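Inulin fructotransferase (PDB 2INV) probably catalyses the cleavage of inulin by intramolecular fructosyl transfer, releasing cyclic di-fructose anhydride, and is built as a trimer of right-handed parallel beta-helices. Local coordinates at residues A[387-392]-A[405-410]; A[67-72]-A[123-128]; A[223-228]-A[245-250]. All coordinates share one frame; numbering follows the deposited sequence.

Contact 1 of 3, residues A[387-392]-A[405-410]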
ATOM      1  N   LYS A 387       1.666  17.264  26.569  1.00 15.23           N
ATOM      2  CA  LYS A 387       2.627  16.297  27.107  1.00 15.92           C
ATOM      3  C   LYS A 387       3.793  16.128  26.140  1.00 15.47           C
ATOM      4  O   LYS A 387       3.585  15.861  24.950  1.00 16.74           O
ATOM      5  CB  LYS A 387       1.983  14.918  27.294  1.00 16.71           C
ATOM      6  CG  LYS A 387       0.720  14.894  28.127  1.00 18.64           C
ATOM      7  CD  LYS A 387       1.020  14.766  29.602  1.00 19.07           C
ATOM      8  CE  LYS A 387      -0.260  14.454  30.364  1.00 18.49           C
ATOM      9  NZ  LYS A 387      -0.059  14.545  31.832  1.00 17.13           N
ATOM     10  N   VAL A 388       5.017  16.263  26.638  1.00 14.70           N
ATOM     11  CA  VAL A 388       6.179  16.090  25.776  1.00 13.38           C
ATOM     12  C   VAL A 388       7.131  15.081  26.403  1.00 13.25           C
ATOM     13  O   VAL A 388       7.711  15.327  27.471  1.00 13.55           O
ATOM     14  CB  VAL A 388       6.904  17.426  25.532  1.00 12.98           C
ATOM     15  CG1 VAL A 388       8.017  17.239  24.514  1.00 12.36           C
ATOM     16  CG2 VAL A 388       5.910  18.465  25.036  1.00 11.80           C
ATOM     17  N   LEU A 389       7.266  13.941  25.727  1.00 13.34           N
ATOM     18  CA  LEU A 389       8.117  12.854  26.194  1.00 13.37           C
ATOM     19  C   LEU A 389       9.170  12.473  25.172  1.00 13.71           C
ATOM     20  O   LEU A 389       8.881  12.370  23.970  1.00 11.44           O
ATOM     21  CB  LEU A 389       7.304  11.588  26.443  1.00 15.69           C
ATOM     22  CG  LEU A 389       5.925  11.602  27.084  1.00 17.07           C
ATOM     23  CD1 LEU A 389       5.371  10.182  27.082  1.00 17.77           C
ATOM     24  CD2 LEU A 389       6.020  12.131  28.487  1.00 17.41           C
ATOM     25  N   ASP A 390      10.383  12.233  25.654  1.00 12.94           N
ATOM     26  CA  ASP A 390      11.464  11.788  24.792  1.00 13.91           C
ATOM     27  C   ASP A 390      11.500  12.443  23.416  1.00 13.65           C
ATOM     28  O   ASP A 390      11.570  11.760  22.394  1.00 15.17           O
ATOM     29  CB  ASP A 390      11.367  10.271  24.663  1.00 13.87           C
ATOM     30  CG  ASP A 390      11.189   9.601  26.013  1.00 14.70           C
ATOM     31  OD1 ASP A 390      11.822  10.068  26.985  1.00 16.04           O
ATOM     32  OD2 ASP A 390      10.432   8.611  26.113  1.00 14.76           O
ATOM     33  N   SER A 391      11.466  13.771  23.398  1.00 13.77           N
ATOM     34  CA  SER A 391      11.510  14.513  22.144  1.00 13.56           C
ATOM     35  C   SER A 391      12.533  15.639  22.242  1.00 14.43           C
ATOM     36  O   SER A 391      12.463  16.627  21.503  1.00 14.14           O
ATOM     37  CB  SER A 391      10.126  15.077  21.805  1.00 12.95           C
ATOM     38  OG  SER A 391       9.210  14.030  21.548  1.00 12.81           O
ATOM     39  N   GLY A 392      13.485  15.484  23.161  1.00 14.67           N
ATOM     40  CA  GLY A 392      14.519  16.491  23.329  1.00 15.57           C
ATOM     41  C   GLY A 392      14.868  16.778  24.779  1.00 16.66           C
ATOM     42  O   GLY A 392      14.109  16.437  25.697  1.00 15.84           O
ATOM     43  N   ALA A 405       3.538  18.944  30.763  1.00 19.41           N
ATOM     44  CA  ALA A 405       4.296  17.906  31.439  1.00 19.08           C
ATOM     45  C   ALA A 405       5.389  17.511  30.455  1.00 18.54           C
ATOM     46  O   ALA A 405       5.095  17.144  29.305  1.00 18.58           O
ATOM     47  CB  ALA A 405       3.402  16.726  31.757  1.00 17.48           C
ATOM     48  N   ILE A 406       6.639  17.599  30.902  1.00 18.04           N
ATOM     49  CA  ILE A 406       7.779  17.287  30.052  1.00 18.05           C
ATOM     50  C   ILE A 406       8.708  16.250  30.674  1.00 17.91           C
ATOM     51  O   ILE A 406       8.949  16.268  31.879  1.00 18.50           O
ATOM     52  CB  ILE A 406       8.626  18.555  29.792  1.00 18.26           C
ATOM     53  CG1 ILE A 406       7.760  19.662  29.189  1.00 17.57           C
ATOM     54  CG2 ILE A 406       9.802  18.229  28.872  1.00 18.21           C
ATOM     55  CD1 ILE A 406       8.495  20.973  28.996  1.00 20.30           C
ATOM     56  N   ARG A 407       9.227  15.347  29.843  1.00 16.90           N
ATOM     57  CA  ARG A 407      10.179  14.334  30.295  1.00 17.40           C
ATOM     58  C   ARG A 407      11.361  14.325  29.343  1.00 18.00           C
ATOM     59  O   ARG A 407      11.218  13.997  28.168  1.00 17.02           O
ATOM     60  CB  ARG A 407       9.567  12.938  30.340  1.00 16.73           C
ATOM     61  CG  ARG A 407      10.616  11.872  30.698  1.00 16.82           C
ATOM     62  CD  ARG A 407      10.012  10.488  30.839  1.00 16.49           C
ATOM     63  NE  ARG A 407       9.706   9.886  29.544  1.00 16.26           N
ATOM     64  CZ  ARG A 407       8.713   9.026  29.349  1.00 14.59           C
ATOM     65  NH1 ARG A 407       7.932   8.674  30.364  1.00 15.94           N
ATOM     66  NH2 ARG A 407       8.504   8.510  28.148  1.00 15.20           N
ATOM     67  N   PRO A 408      12.537  14.731  29.837  1.00 19.78           N
ATOM     68  CA  PRO A 408      13.755  14.774  29.028  1.00 21.20           C
ATOM     69  C   PRO A 408      14.131  13.489  28.305  1.00 20.85           C
ATOM     70  O   PRO A 408      13.863  12.389  28.782  1.00 22.94           O
ATOM     71  CB  PRO A 408      14.823  15.126  30.043  1.00 21.88           C
ATOM     72  CG  PRO A 408      14.138  16.041  30.951  1.00 21.73           C
ATOM     73  CD  PRO A 408      12.735  15.453  31.111  1.00 20.00           C
ATOM     74  N   THR A 409      14.729  13.635  27.128  1.00 20.52           N
ATOM     75  CA  THR A 409      15.230  12.470  26.422  1.00 20.02           C
ATOM     76  C   THR A 409      16.454  12.421  27.329  1.00 21.11           C
ATOM     77  O   THR A 409      17.180  13.408  27.434  1.00 20.44           O
ATOM     78  CB  THR A 409      15.696  12.776  24.991  1.00 19.65           C
ATOM     79  OG1 THR A 409      14.590  13.228  24.202  1.00 17.44           O
ATOM     80  CG2 THR A 409      16.269  11.517  24.353  1.00 19.25           C
ATOM     81  N   PRO A 410      16.676  11.309  28.037  1.00 22.82           N
ATOM     82  CA  PRO A 410      17.845  11.267  28.918  1.00 24.05           C
ATOM     83  C   PRO A 410      19.142  11.819  28.339  1.00 25.40           C
ATOM     84  O   PRO A 410      19.953  12.408  29.091  1.00 26.98           O
ATOM     85  CB  PRO A 410      17.941   9.800  29.282  1.00 24.26           C
ATOM     86  CG  PRO A 410      16.476   9.464  29.465  1.00 24.53           C
ATOM     87  CD  PRO A 410      15.792  10.156  28.286  1.00 23.44           C
ATOM     88  OXT PRO A 410      19.348  11.640  27.118  1.00 25.93           O
TER
HETATM   89  O   HOH W   1      14.365  11.801  21.918  1.00 27.48           O
HETATM   90  O   HOH W   2      11.445  15.464  25.610  1.00 15.17           O

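Contact 2 of 3, residues A[67-72]-A[123-128]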
ATOM      1  N   TYR A  67      -3.085  12.901 -27.187  1.00 13.84           N
ATOM      2  CA  TYR A  67      -4.445  13.390 -27.418  1.00 14.18           C
ATOM      3  C   TYR A  67      -4.673  14.785 -26.831  1.00 14.77           C
ATOM      4  O   TYR A  67      -4.354  15.036 -25.668  1.00 15.79           O
ATOM      5  CB  TYR A  67      -5.466  12.435 -26.790  1.00 13.61           C
ATOM      6  CG  TYR A  67      -5.242  10.981 -27.115  1.00 13.91           C
ATOM      7  CD1 TYR A  67      -5.657  10.443 -28.330  1.00 14.93           C
ATOM      8  CD2 TYR A  67      -4.607  10.140 -26.205  1.00 14.64           C
ATOM      9  CE1 TYR A  67      -5.444   9.099 -28.632  1.00 15.61           C
ATOM     10  CE2 TYR A  67      -4.390   8.797 -26.493  1.00 15.58           C
ATOM     11  CZ  TYR A  67      -4.810   8.283 -27.707  1.00 16.24           C
ATOM     12  OH  TYR A  67      -4.592   6.960 -27.993  1.00 18.94           O
ATOM     13  N   ASP A  68      -5.236  15.681 -27.639  1.00 14.32           N
ATOM     14  CA  ASP A  68      -5.542  17.053 -27.218  1.00 13.70           C
ATOM     15  C   ASP A  68      -6.959  17.138 -26.656  1.00 13.59           C
ATOM     16  O   ASP A  68      -7.897  16.617 -27.261  1.00 13.04           O
ATOM     17  CB  ASP A  68      -5.466  18.023 -28.401  1.00 15.26           C
ATOM     18  CG  ASP A  68      -4.049  18.454 -28.737  1.00 15.92           C
ATOM     19  OD1 ASP A  68      -3.093  17.972 -28.095  1.00 14.49           O
ATOM     20  OD2 ASP A  68      -3.903  19.305 -29.643  1.00 17.79           O
ATOM     21  N   LEU A  69      -7.121  17.793 -25.511  1.00 12.30           N
ATOM     22  CA  LEU A  69      -8.453  17.947 -24.942  1.00 13.35           C
ATOM     23  C   LEU A  69      -8.807  19.428 -24.894  1.00 13.80           C
ATOM     24  O   LEU A  69      -8.229  20.192 -24.110  1.00 14.13           O
ATOM     25  CB  LEU A  69      -8.539  17.354 -23.528  1.00 12.32           C
ATOM     26  CG  LEU A  69      -9.954  17.308 -22.927  1.00 12.19           C
ATOM     27  CD1 LEU A  69     -10.108  16.052 -22.096  1.00 11.00           C
ATOM     28  CD2 LEU A  69     -10.226  18.549 -22.088  1.00 11.66           C
ATOM     29  N   HIS A  70      -9.743  19.831 -25.748  1.00 13.91           N
ATOM     30  CA  HIS A  70     -10.181  21.213 -25.790  1.00 13.86           C
ATOM     31  C   HIS A  70     -11.519  21.309 -25.039  1.00 13.77           C
ATOM     32  O   HIS A  70     -11.760  22.279 -24.324  1.00 13.70           O
ATOM     33  CB  HIS A  70     -10.344  21.676 -27.248  1.00 14.69           C
ATOM     34  CG  HIS A  70      -9.055  21.988 -27.947  1.00 14.64           C
ATOM     35  ND1 HIS A  70      -8.436  23.217 -27.868  1.00 13.60           N
ATOM     36  CD2 HIS A  70      -8.281  21.233 -28.768  1.00 15.34           C
ATOM     37  CE1 HIS A  70      -7.342  23.208 -28.609  1.00 15.03           C
ATOM     38  NE2 HIS A  70      -7.225  22.017 -29.165  1.00 16.31           N
ATOM     39  N   THR A  71     -12.372  20.292 -25.184  1.00 14.11           N
ATOM     40  CA  THR A  71     -13.691  20.273 -24.537  1.00 14.19           C
ATOM     41  C   THR A  71     -13.769  19.512 -23.209  1.00 13.87           C
ATOM     42  O   THR A  71     -13.485  18.317 -23.140  1.00 12.39           O
ATOM     43  CB  THR A  71     -14.756  19.671 -25.470  1.00 15.02           C
ATOM     44  OG1 THR A  71     -14.781  20.399 -26.703  1.00 15.31           O
ATOM     45  CG2 THR A  71     -16.135  19.763 -24.823  1.00 15.68           C
ATOM     46  N   GLN A  72     -14.206  20.215 -22.166  1.00 13.91           N
ATOM     47  CA  GLN A  72     -14.347  19.648 -20.821  1.00 14.36           C
ATOM     48  C   GLN A  72     -15.308  18.467 -20.782  1.00 14.67           C
ATOM     49  O   GLN A  72     -16.428  18.550 -21.299  1.00 14.32           O
ATOM     50  CB  GLN A  72     -14.843  20.725 -19.842  1.00 14.45           C
ATOM     51  CG  GLN A  72     -15.297  20.186 -18.481  1.00 15.40           C
ATOM     52  CD  GLN A  72     -16.061  21.208 -17.668  1.00 16.21           C
ATOM     53  OE1 GLN A  72     -17.264  21.415 -17.871  1.00 17.40           O
ATOM     54  NE2 GLN A  72     -15.364  21.862 -16.739  1.00 17.59           N
ATOM     55  N   GLN A 123     -11.591  22.280 -15.818  1.00 16.42           N
ATOM     56  CA  GLN A 123     -11.402  20.850 -15.637  1.00 14.73           C
ATOM     57  C   GLN A 123     -11.507  19.963 -16.873  1.00 13.74           C
ATOM     58  O   GLN A 123     -12.472  20.047 -17.636  1.00 13.77           O
ATOM     59  CB  GLN A 123     -12.385  20.369 -14.571  1.00 14.82           C
ATOM     60  CG  GLN A 123     -12.516  21.340 -13.399  1.00 14.92           C
ATOM     61  CD  GLN A 123     -13.704  22.284 -13.526  1.00 15.78           C
ATOM     62  OE1 GLN A 123     -14.077  22.703 -14.626  1.00 15.73           O
ATOM     63  NE2 GLN A 123     -14.293  22.639 -12.390  1.00 15.67           N
ATOM     64  N   ALA A 124     -10.515  19.093 -17.053  1.00 12.90           N
ATOM     65  CA  ALA A 124     -10.509  18.167 -18.180  1.00 13.37           C
ATOM     66  C   ALA A 124     -11.688  17.245 -17.932  1.00 13.62           C
ATOM     67  O   ALA A 124     -12.478  16.957 -18.832  1.00 12.86           O
ATOM     68  CB  ALA A 124      -9.206  17.365 -18.209  1.00 13.17           C
ATOM     69  N   PHE A 125     -11.797  16.798 -16.686  1.00 13.36           N
ATOM     70  CA  PHE A 125     -12.879  15.928 -16.274  1.00 13.55           C
ATOM     71  C   PHE A 125     -13.591  16.523 -15.072  1.00 12.84           C
ATOM     72  O   PHE A 125     -12.971  16.822 -14.046  1.00 13.59           O
ATOM     73  CB  PHE A 125     -12.352  14.530 -15.935  1.00 12.31           C
ATOM     74  CG  PHE A 125     -11.810  13.794 -17.125  1.00 13.86           C
ATOM     75  CD1 PHE A 125     -10.469  13.891 -17.478  1.00 13.87           C
ATOM     76  CD2 PHE A 125     -12.660  13.042 -17.932  1.00 12.87           C
ATOM     77  CE1 PHE A 125      -9.987  13.250 -18.620  1.00 14.30           C
ATOM     78  CE2 PHE A 125     -12.190  12.406 -19.066  1.00 15.43           C
ATOM     79  CZ  PHE A 125     -10.843  12.511 -19.412  1.00 13.93           C
ATOM     80  N   LEU A 126     -14.898  16.704 -15.213  1.00 12.69           N
ATOM     81  CA  LEU A 126     -15.708  17.242 -14.137  1.00 12.97           C
ATOM     82  C   LEU A 126     -16.812  16.247 -13.864  1.00 13.41           C
ATOM     83  O   LEU A 126     -17.726  16.056 -14.674  1.00 12.59           O
ATOM     84  CB  LEU A 126     -16.294  18.596 -14.519  1.00 13.18           C
ATOM     85  CG  LEU A 126     -17.157  19.274 -13.449  1.00 12.75           C
ATOM     86  CD1 LEU A 126     -16.377  19.426 -12.146  1.00 14.24           C
ATOM     87  CD2 LEU A 126     -17.603  20.629 -13.965  1.00 13.54           C
ATOM     88  N   VAL A 127     -16.689  15.598 -12.714  1.00 13.10           N
ATOM     89  CA  VAL A 127     -17.628  14.589 -12.277  1.00 12.57           C
ATOM     90  C   VAL A 127     -18.685  15.232 -11.397  1.00 13.77           C
ATOM     91  O   VAL A 127     -18.377  15.776 -10.334  1.00 12.70           O
ATOM     92  CB  VAL A 127     -16.885  13.513 -11.480  1.00 13.74           C
ATOM     93  CG1 VAL A 127     -17.805  12.356 -11.166  1.00 13.63           C
ATOM     94  CG2 VAL A 127     -15.667  13.054 -12.264  1.00 13.04           C
ATOM     95  N   LYS A 128     -19.933  15.179 -11.838  1.00 14.27           N
ATOM     96  CA  LYS A 128     -20.997  15.769 -11.051  1.00 15.63           C
ATOM     97  C   LYS A 128     -22.357  15.349 -11.547  1.00 15.88           C
ATOM     98  O   LYS A 128     -22.563  15.080 -12.725  1.00 15.88           O
ATOM     99  CB  LYS A 128     -20.902  17.294 -11.075  1.00 15.73           C
ATOM    100  CG  LYS A 128     -21.040  17.893 -12.472  1.00 16.19           C
ATOM    101  CD  LYS A 128     -20.973  19.418 -12.404  1.00 18.49           C
ATOM    102  CE  LYS A 128     -21.190  20.016 -13.786  1.00 19.42           C
ATOM    103  NZ  LYS A 128     -21.293  21.499 -13.741  1.00 20.57           N
TER

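Contact 3 of 3, residues A[223-228]-A[245-250]. With 2PO (phosphonate), chain H.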
ATOM      1  N   ASN A 223       1.286   6.956  -2.942  1.00 12.10           N
ATOM      2  CA  ASN A 223       1.437   7.989  -3.963  1.00 12.00           C
ATOM      3  C   ASN A 223       2.747   8.779  -3.904  1.00 12.00           C
ATOM      4  O   ASN A 223       3.371   8.901  -2.847  1.00 12.20           O
ATOM      5  CB  ASN A 223       0.279   8.990  -3.888  1.00 11.02           C
ATOM      6  CG  ASN A 223      -1.083   8.325  -3.952  1.00 12.96           C
ATOM      7  OD1 ASN A 223      -1.482   7.907  -5.148  1.00 10.85           O
ATOM      8  ND2 ASN A 223      -1.769   8.183  -2.936  1.00 11.87           N
ATOM      9  N   HIS A 224       3.137   9.316  -5.063  1.00 13.27           N
ATOM     10  CA  HIS A 224       4.340  10.139  -5.252  1.00 12.92           C
ATOM     11  C   HIS A 224       3.837  11.571  -5.499  1.00 13.42           C
ATOM     12  O   HIS A 224       3.211  11.813  -6.530  1.00 14.25           O
ATOM     13  CB  HIS A 224       5.091   9.708  -6.520  1.00 13.65           C
ATOM     14  CG  HIS A 224       6.103   8.615  -6.323  1.00 13.04           C
ATOM     15  ND1 HIS A 224       7.255   8.782  -5.583  1.00 14.63           N
ATOM     16  CD2 HIS A 224       6.182   7.365  -6.849  1.00 12.05           C
ATOM     17  CE1 HIS A 224       7.998   7.691  -5.664  1.00 12.80           C
ATOM     18  NE2 HIS A 224       7.370   6.817  -6.427  1.00 14.78           N
HETATM   19  N   MSE A 225       4.084  12.523  -4.599  1.00 12.54           N
HETATM   20  CA  MSE A 225       3.584  13.895  -4.843  1.00 12.83           C
HETATM   21  C   MSE A 225       4.574  15.049  -4.665  1.00 12.08           C
HETATM   22  O   MSE A 225       5.391  15.071  -3.735  1.00 12.81           O
HETATM   23  CB  MSE A 225       2.377  14.222  -3.954  1.00 13.26           C
HETATM   24  CG  MSE A 225       1.167  13.328  -4.181  1.00 14.48           C
HETATM   25 SE   MSE A 225      -0.294  13.912  -3.070  1.00 14.89          SE
HETATM   26  CE  MSE A 225      -0.919  12.208  -2.473  1.00 15.99           C
ATOM     27  N   GLY A 226       4.439  16.030  -5.553  1.00 11.63           N
ATOM     28  CA  GLY A 226       5.252  17.233  -5.536  1.00 11.86           C
ATOM     29  C   GLY A 226       4.372  18.347  -6.084  1.00 11.36           C
ATOM     30  O   GLY A 226       3.934  18.289  -7.234  1.00 10.66           O
ATOM     31  N   ALA A 227       4.106  19.361  -5.266  1.00 12.26           N
ATOM     32  CA  ALA A 227       3.234  20.465  -5.674  1.00 14.04           C
ATOM     33  C   ALA A 227       3.947  21.774  -6.011  1.00 14.54           C
ATOM     34  O   ALA A 227       5.072  21.781  -6.522  1.00 16.33           O
ATOM     35  CB  ALA A 227       2.202  20.722  -4.592  1.00 13.92           C
ATOM     36  N   GLY A 228       3.262  22.886  -5.744  1.00 14.67           N
ATOM     37  CA  GLY A 228       3.834  24.192  -6.010  1.00 15.81           C
ATOM     38  C   GLY A 228       3.827  25.097  -4.786  1.00 16.00           C
ATOM     39  O   GLY A 228       2.994  24.940  -3.886  1.00 15.93           O
ATOM     40  N   THR A 245      -0.993   7.093   4.276  1.00 11.14           N
ATOM     41  CA  THR A 245       0.093   6.183   4.578  1.00 11.18           C
ATOM     42  C   THR A 245       0.924   5.765   3.359  1.00 11.11           C
ATOM     43  O   THR A 245       0.416   5.687   2.240  1.00 11.11           O
ATOM     44  CB  THR A 245      -0.512   4.924   5.214  1.00 11.55           C
ATOM     45  OG1 THR A 245      -1.161   3.885   4.227  1.00 10.06           O
ATOM     46  CG2 THR A 245      -1.371   5.106   6.402  1.00 12.02           C
ATOM     47  N   GLY A 246       2.200   5.479   3.600  1.00 10.82           N
ATOM     48  CA  GLY A 246       3.093   5.035   2.542  1.00 10.21           C
ATOM     49  C   GLY A 246       3.213   5.938   1.330  1.00  9.91           C
ATOM     50  O   GLY A 246       3.412   5.465   0.215  1.00 11.17           O
ATOM     51  N   ASN A 247       3.096   7.242   1.536  1.00  9.27           N
ATOM     52  CA  ASN A 247       3.224   8.183   0.435  1.00  9.50           C
ATOM     53  C   ASN A 247       4.609   8.797   0.493  1.00 10.51           C
ATOM     54  O   ASN A 247       5.180   8.961   1.574  1.00 11.06           O
ATOM     55  CB  ASN A 247       2.175   9.292   0.546  1.00 10.04           C
ATOM     56  CG  ASN A 247       0.765   8.774   0.414  1.00 10.33           C
ATOM     57  OD1 ASN A 247       0.295   8.478  -0.688  1.00 10.23           O
ATOM     58  ND2 ASN A 247       0.080   8.649   1.546  1.00 10.30           N
ATOM     59  N   ASN A 248       5.152   9.131  -0.669  1.00 10.65           N
ATOM     60  CA  ASN A 248       6.462   9.758  -0.726  1.00 11.59           C
ATOM     61  C   ASN A 248       6.212  11.160  -1.250  1.00 13.22           C
ATOM     62  O   ASN A 248       6.152  11.387  -2.458  1.00 13.34           O
ATOM     63  CB  ASN A 248       7.387   8.990  -1.665  1.00 11.92           C
ATOM     64  CG  ASN A 248       8.840   9.387  -1.498  1.00 12.00           C
ATOM     65  OD1 ASN A 248       9.171  10.568  -1.518  1.00 12.97           O
ATOM     66  ND2 ASN A 248       9.714   8.401  -1.323  1.00  9.57           N
ATOM     67  N   LEU A 249       6.026  12.089  -0.321  1.00 12.72           N
ATOM     68  CA  LEU A 249       5.751  13.474  -0.661  1.00 13.72           C
ATOM     69  C   LEU A 249       7.034  14.275  -0.668  1.00 13.91           C
ATOM     70  O   LEU A 249       7.694  14.446   0.355  1.00 13.56           O
ATOM     71  CB  LEU A 249       4.718  14.066   0.298  1.00 14.36           C
ATOM     72  CG  LEU A 249       3.607  13.063   0.613  1.00 14.72           C
ATOM     73  CD1 LEU A 249       2.804  13.585   1.602  1.00 16.56           C
ATOM     74  CD2 LEU A 249       2.929  12.897  -0.498  1.00 16.20           C
ATOM     75  N   PHE A 250       7.377  14.780  -1.840  1.00 13.64           N
ATOM     76  CA  PHE A 250       8.604  15.538  -2.001  1.00 14.49           C
ATOM     77  C   PHE A 250       8.354  16.993  -2.370  1.00 16.07           C
ATOM     78  O   PHE A 250       7.217  17.419  -2.573  1.00 15.13           O
ATOM     79  CB  PHE A 250       9.478  14.840  -3.043  1.00 14.41           C
ATOM     80  CG  PHE A 250       8.719  14.395  -4.253  1.00 14.21           C
ATOM     81  CD1 PHE A 250       8.357  15.311  -5.238  1.00 14.14           C
ATOM     82  CD2 PHE A 250       8.342  13.060  -4.404  1.00 13.03           C
ATOM     83  CE1 PHE A 250       7.638  14.904  -6.353  1.00 13.95           C
ATOM     84  CE2 PHE A 250       7.617  12.649  -5.527  1.00 13.61           C
ATOM     85  CZ  PHE A 250       7.270  13.573  -6.498  1.00 13.46           C
TER
HETATM   86  P   2PO H1001       1.345   0.865   3.853  1.00 37.47           P
HETATM   87  O1P 2PO H1001       0.381  -0.363   4.080  1.00 33.28           O
HETATM   88  O2P 2PO H1001       0.467   2.042   3.247  1.00 33.66           O
HETATM   89  O3P 2PO H1001       2.627   0.585   3.143  1.00 33.59           O
HETATM   90  O   HOH W   3       4.980  19.254  -2.637  1.00 13.68           O

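Contact 1 of 3, residues A[387-392]-A[405-410]
Leu389 lies over one face of the Arg407 guanidinium, its CD2 4.2 Å from Arg407 CZ and above the centre of the group, with the two side chains crossing obliquely. Arg407 leaves the backbone with CG anti to N and bends at chi3 (76°), which turns the guanidinium back toward Asp390. There the carboxylate comes to its edge: Arg407 NH2 donates to Asp390 OD2 at 2.8 Å, meeting the oxygen from above the carboxylate plane, and a weak bond from Arg407 NE to Asp390 OD1 makes a second arm of the salt bridge. The same OD2 also pairs with Arg407 of the third subunit, while Arg407 NH2 reaches Asp390 of the second, so charges of alternating sign probably offset the close approach of arginines between subunits. Beneath this network, strands 387-389 and 405-407 run parallel as successive rungs of the beta-helix, joined by Val388 N to Ala405 O and Arg407 N to Val388 O, each 2.8 Å and nearly along the C=O axis. Past the strands the chain turns at Asp390, and Thr409 OG1 accepts from Gly392 N at 2.7 Å. One water bridges Ser391 N, Gly392 O and Arg407 O. Along the other end, the Lys387 chain passes the methyl of Ala405, CD to CB 3.8 Å, on its way to the C-terminal Pro410 of the second subunit, to whose O its NZ is hydrogen-bonded.

Contact 2 of 3, residues A[67-72]-A[123-128]
Gln123 NE2 is gripped by one hydrogen bond, to OE1 of Glu165 on strand 162-166, which probably sets which way the terminal amide faces. Its other end, Gln123 OE1, then lies 2.6 Å from Gln72 NE2, but the angle is too poor for a hydrogen bond, and the two amide planes are turned 50° apart. Gln72 runs beside Gln123 in the same direction, its CG anti to the backbone N and the chain extended beyond it. The aliphatic part rides tightly on the backbone carbonyl, with Gln72 CG 3.0 Å from Gln123 O, while NE2 rests 3.8 Å from Leu126 CD2. Apolar packing does the rest: Leu69 sends CD2 to Ala124 CA at 3.9 Å, and CD1 approaches Phe125 CE1 obliquely at 4.5 Å. With chi2 at 144°, Leu69 departs from a staggered torsion. Neighbouring coils of the parallel beta-helix thus meet where the chain turns a corner at Ala124 and Phe125. On the inner side, Ala124 and Phe125 pack on Leu145 of strand 135-146, and helix 30-48 covers the contact, Ile34 against Leu69, Ile38 against Phe125, and Asn39 ND2 bonded to Gln72 O.

Contact 3 of 3, residues A[223-228]-A[245-250]
Residues 223-226 and 246-250 run parallel, 13° apart, as adjacent rungs with His224 opposite Asn248 and Met225 opposite Leu249. Asn248 N to Asn223 O and Phe250 N to Met225 O, both 2.8 Å, lie nearly along the C=O axes. At the turn, the side chains of Asn223 and Asn247 lie side by side, pointing the same way, their amides nearly coplanar (7° apart) and joined edge to edge, a step of the asparagine ladder known from parallel beta-helices. Asn247 OD1 takes two donors, Asn223 N at 2.9 Å from above its carbonyl plane and Asn223 ND2 at 3.1 Å within it. Asn200 and Asn270 carry the pattern onward, and Asn247 ND2 turns to Val220 O. Inside, the selenomethionine Met225 sets CB 3.7 Å from Leu249 CD2. Phe250 adopts the crowded first torsion (44°), which folds its ring back over the preceding rung: Met225 O sits over the ring centre, and Gly226 CA comes within 3.4 Å of Phe250 CE1. His224 ND1 meets the ring edge. Thr245 OG1 donates to phosphonate O2P at 2.6 Å, and Thr245 OG1 of each other subunit is hydrogen-bonded to the same phosphonate. Three hydroxyls thus grip one anion, probably easing its burial between the chains, while Phe250 touches a bound fructose.

In the fold
The three contacts sample one beta-helix at well-separated levels. Contact 2, near the N-terminal helix, and contact 1, at the C-terminal end, lie on opposite sides of the chain's centre, with their centres about 52 Å apart. Contact 3 lies about 7 Å from that centre, about 24 Å from contact 2 and about 30 Å from contact 1, centre to centre. Only contact 3 holds a residue of a glycan pocket: Phe250, beside Pro251, Arg252 and others, has its side chain about 4 Å from fructose. Contacts 1 and 3 both join the subunits of the trimer, whereas no other chain of the assembly touches contact 2, which instead packs beneath a helix.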